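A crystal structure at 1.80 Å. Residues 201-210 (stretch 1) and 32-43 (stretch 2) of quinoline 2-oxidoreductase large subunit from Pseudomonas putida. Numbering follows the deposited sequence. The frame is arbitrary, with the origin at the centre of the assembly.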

# COMPACT_ATOMS: atom_id res chain seq x y z
N MET B 201 22.23 8.15 -9.40
CA MET B 201 21.83 9.38 -8.71
C MET B 201 21.04 9.08 -7.44
O MET B 201 21.10 9.85 -6.47
CB MET B 201 21.05 10.31 -9.64
CG MET B 201 21.95 11.03 -10.65
SD MET B 201 23.29 12.01 -9.87
CE MET B 201 24.62 10.79 -9.86
N GLU B 202 20.29 7.99 -7.43
CA GLU B 202 19.56 7.58 -6.23
C GLU B 202 20.42 6.51 -5.57
O GLU B 202 20.79 5.53 -6.21
CB GLU B 202 18.21 6.96 -6.57
CG GLU B 202 17.52 6.35 -5.35
CD GLU B 202 16.45 5.34 -5.71
OE1 GLU B 202 16.74 4.42 -6.50
OE2 GLU B 202 15.32 5.46 -5.20
N THR B 203 20.74 6.69 -4.29
CA THR B 203 21.57 5.72 -3.59
C THR B 203 20.71 4.50 -3.24
O THR B 203 19.53 4.44 -3.57
CB THR B 203 22.13 6.31 -2.29
OG1 THR B 203 21.05 6.75 -1.46
CG2 THR B 203 23.06 7.48 -2.59
N ARG B 204 21.31 3.53 -2.55
CA ARG B 204 20.57 2.34 -2.16
C ARG B 204 19.64 2.63 -1.00
O ARG B 204 19.87 3.56 -0.21
CB ARG B 204 21.52 1.21 -1.78
CG ARG B 204 22.47 0.79 -2.90
CD ARG B 204 23.49 -0.20 -2.36
NE ARG B 204 24.23 0.35 -1.23
CZ ARG B 204 24.99 -0.37 -0.42
NH1 ARG B 204 25.62 0.21 0.60
NH2 ARG B 204 25.12 -1.68 -0.61
N GLY B 205 18.59 1.83 -0.88
CA GLY B 205 17.64 2.02 0.19
C GLY B 205 16.68 0.86 0.29
O GLY B 205 16.46 0.14 -0.68
N ALA B 206 16.10 0.69 1.47
CA ALA B 206 15.14 -0.37 1.69
C ALA B 206 14.34 -0.07 2.96
O ALA B 206 14.83 0.60 3.87
CB ALA B 206 15.85 -1.72 1.82
N VAL B 207 13.11 -0.56 3.00
CA VAL B 207 12.23 -0.36 4.15
C VAL B 207 11.55 -1.69 4.41
O VAL B 207 10.94 -2.28 3.51
CB VAL B 207 11.14 0.71 3.87
CG1 VAL B 207 10.26 0.89 5.09
CG2 VAL B 207 11.79 2.03 3.48
N ALA B 208 11.65 -2.18 5.64
CA ALA B 208 11.03 -3.45 6.00
C ALA B 208 9.88 -3.24 6.97
O ALA B 208 9.94 -2.38 7.84
CB ALA B 208 12.08 -4.39 6.62
N GLN B 209 8.84 -4.04 6.81
CA GLN B 209 7.69 -3.97 7.70
C GLN B 209 7.32 -5.38 8.09
O GLN B 209 6.79 -6.15 7.27
CB GLN B 209 6.51 -3.29 7.01
CG GLN B 209 5.29 -3.13 7.91
CD GLN B 209 4.14 -2.41 7.22
OE1 GLN B 209 3.64 -1.40 7.73
NE2 GLN B 209 3.73 -2.91 6.07
N TYR B 210 7.61 -5.74 9.33
CA TYR B 210 7.29 -7.06 9.84
C TYR B 210 6.06 -6.94 10.72
O TYR B 210 6.00 -6.08 11.60
CB TYR B 210 8.44 -7.64 10.65
CG TYR B 210 8.18 -9.05 11.09
CD1 TYR B 210 8.41 -10.12 10.23
CD2 TYR B 210 7.63 -9.33 12.34
CE1 TYR B 210 8.11 -11.43 10.60
CE2 TYR B 210 7.32 -10.63 12.73
CZ TYR B 210 7.57 -11.68 11.85
OH TYR B 210 7.26 -12.97 12.21
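Stretch 2, residues 32-43: RYIADLVLSGML

Residues 32-43 lie along one side of residues 201-210 and run in the same general direction, with Tyr33 nearest Glu202, Ile34 nearest Gly205 (CA to CA 6.2 Å) and Leu39 nearest Gln209 (CA to CA 8.5 Å). Stretch 1 becomes strand at Gly205. Stretch 2 begins extended, makes a short 3-10 segment at 34-36, extends again through Val38, and closes a type II beta turn from Leu39 to Met42, with Gly41 at positive phi (69°) and Met42 N bonded to Leu39 O at 3.1 Å. Asp36 N hydrogen-bonds to Tyr33 O (2.9 Å), and the Asp36 side chain returns to the same residue, Tyr33 N donating to Asp36 OD2 (2.9 Å).

Most of the packing is apolar and centres on Val207. The strand alternates, so Val207 and Gln209 have CA-to-CB bonds toward stretch 2 while Ala206 and Ala208 point away. Val207 is the hub, with CG2 4.1 Å from Ile34 CD1, CB 4.0 Å from Leu37 CD2, and CG1 3.8 Å from Leu39 CD1 and 4.4 Å from Met42 SD. Ile34 also lies against bare backbone, its CG1 3.6 Å from Gly205 C; a CB on Gly205 would come within 3.0 Å of Ile34 CG2, a clash.

Two polar side chains add van der Waals contacts with carbon. The extended Glu202 side chain brings OE2 to 3.3 Å from Tyr33 CB and 3.5 Å from Ile34 CG2, and at the far end Gln209 OE1 is 4.1 Å from Leu39 CD1.

No direct hydrogen bond joins the stretches; water carries the polar links. Two waters each donate to Glu202 OE2 at 2.7 Å; one accepts from Ile34 N (2.7 Å), the other from Ala35 N (3.0 Å), so the carboxylate serves two amides at the start of the 3-10 segment. A third water donates to Gln209 OE1 (2.9 Å) and Ser40 O (2.8 Å), tying the turn to the strand.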

# COMPACT_ATOMS: atom_id res chain seq x y z
N ARG B 32 7.53 7.21 -7.52
CA ARG B 32 7.55 6.76 -6.13
C ARG B 32 8.77 5.91 -5.89
O ARG B 32 8.73 4.70 -6.12
CB ARG B 32 6.29 5.96 -5.81
CG ARG B 32 5.01 6.80 -5.80
N TYR B 33 9.84 6.54 -5.43
CA TYR B 33 11.10 5.85 -5.16
C TYR B 33 11.16 5.39 -3.70
O TYR B 33 10.33 5.77 -2.88
CB TYR B 33 12.29 6.76 -5.50
CG TYR B 33 12.28 7.27 -6.93
CD1 TYR B 33 11.46 8.34 -7.31
CD2 TYR B 33 13.11 6.70 -7.90
CE1 TYR B 33 11.47 8.83 -8.62
CE2 TYR B 33 13.13 7.18 -9.22
CZ TYR B 33 12.30 8.25 -9.57
OH TYR B 33 12.35 8.75 -10.85
N ILE B 34 12.16 4.57 -3.38
CA ILE B 34 12.26 4.03 -2.03
C ILE B 34 12.24 5.06 -0.90
O ILE B 34 11.55 4.86 0.11
CB ILE B 34 13.51 3.11 -1.92
CG1 ILE B 34 13.47 2.33 -0.61
CG2 ILE B 34 14.78 3.93 -2.05
CD1 ILE B 34 12.29 1.38 -0.50
N ALA B 35 12.96 6.16 -1.05
CA ALA B 35 12.99 7.19 -0.01
C ALA B 35 11.67 7.95 0.11
O ALA B 35 11.44 8.63 1.11
CB ALA B 35 14.15 8.16 -0.27
N ASP B 36 10.81 7.84 -0.90
CA ASP B 36 9.53 8.54 -0.87
C ASP B 36 8.47 7.78 -0.08
O ASP B 36 7.44 8.35 0.29
CB ASP B 36 9.01 8.79 -2.30
CG ASP B 36 10.03 9.50 -3.17
OD1 ASP B 36 10.81 10.29 -2.62
OD2 ASP B 36 10.04 9.28 -4.41
N LEU B 37 8.72 6.51 0.18
CA LEU B 37 7.75 5.69 0.90
C LEU B 37 7.55 6.15 2.35
O LEU B 37 8.52 6.45 3.05
CB LEU B 37 8.18 4.22 0.89
CG LEU B 37 7.23 3.22 1.56
CD1 LEU B 37 5.98 3.04 0.72
CD2 LEU B 37 7.95 1.87 1.72
N VAL B 38 6.30 6.22 2.77
CA VAL B 38 5.96 6.62 4.13
C VAL B 38 5.10 5.55 4.78
O VAL B 38 4.03 5.20 4.26
CB VAL B 38 5.18 7.96 4.15
CG1 VAL B 38 4.71 8.27 5.58
CG2 VAL B 38 6.07 9.09 3.64
N LEU B 39 5.57 5.01 5.90
CA LEU B 39 4.84 3.99 6.63
C LEU B 39 4.63 4.47 8.07
O LEU B 39 5.52 5.09 8.66
CB LEU B 39 5.60 2.67 6.64
CG LEU B 39 5.83 1.96 5.30
CD1 LEU B 39 6.50 0.63 5.56
CD2 LEU B 39 4.50 1.76 4.58
N SER B 40 3.45 4.20 8.61
CA SER B 40 3.11 4.60 9.97
C SER B 40 4.09 4.02 10.99
O SER B 40 4.44 2.84 10.91
CB SER B 40 1.68 4.16 10.30
OG SER B 40 1.33 4.54 11.62
N GLY B 41 4.53 4.86 11.92
CA GLY B 41 5.44 4.42 12.96
C GLY B 41 6.84 4.08 12.48
O GLY B 41 7.66 3.55 13.23
N MET B 42 7.12 4.42 11.23
CA MET B 42 8.41 4.15 10.61
C MET B 42 9.61 4.70 11.39
O MET B 42 9.64 5.88 11.76
CB MET B 42 8.39 4.75 9.20
CG MET B 42 9.52 4.34 8.29
SD MET B 42 9.13 4.90 6.62
CE MET B 42 9.08 6.66 6.84
N LEU B 43 10.60 3.84 11.61
CA LEU B 43 11.83 4.21 12.32
C LEU B 43 12.99 4.29 11.32
O LEU B 43 12.88 3.82 10.18
CB LEU B 43 12.15 3.20 13.43
CG LEU B 43 11.16 3.19 14.60
CD1 LEU B 43 11.45 2.00 15.51
CD2 LEU B 43 11.27 4.50 15.37
O HOH W 1 13.69 3.37 -5.24
O HOH W 2 14.69 7.25 -3.22
O HOH W 3 3.27 0.51 9.88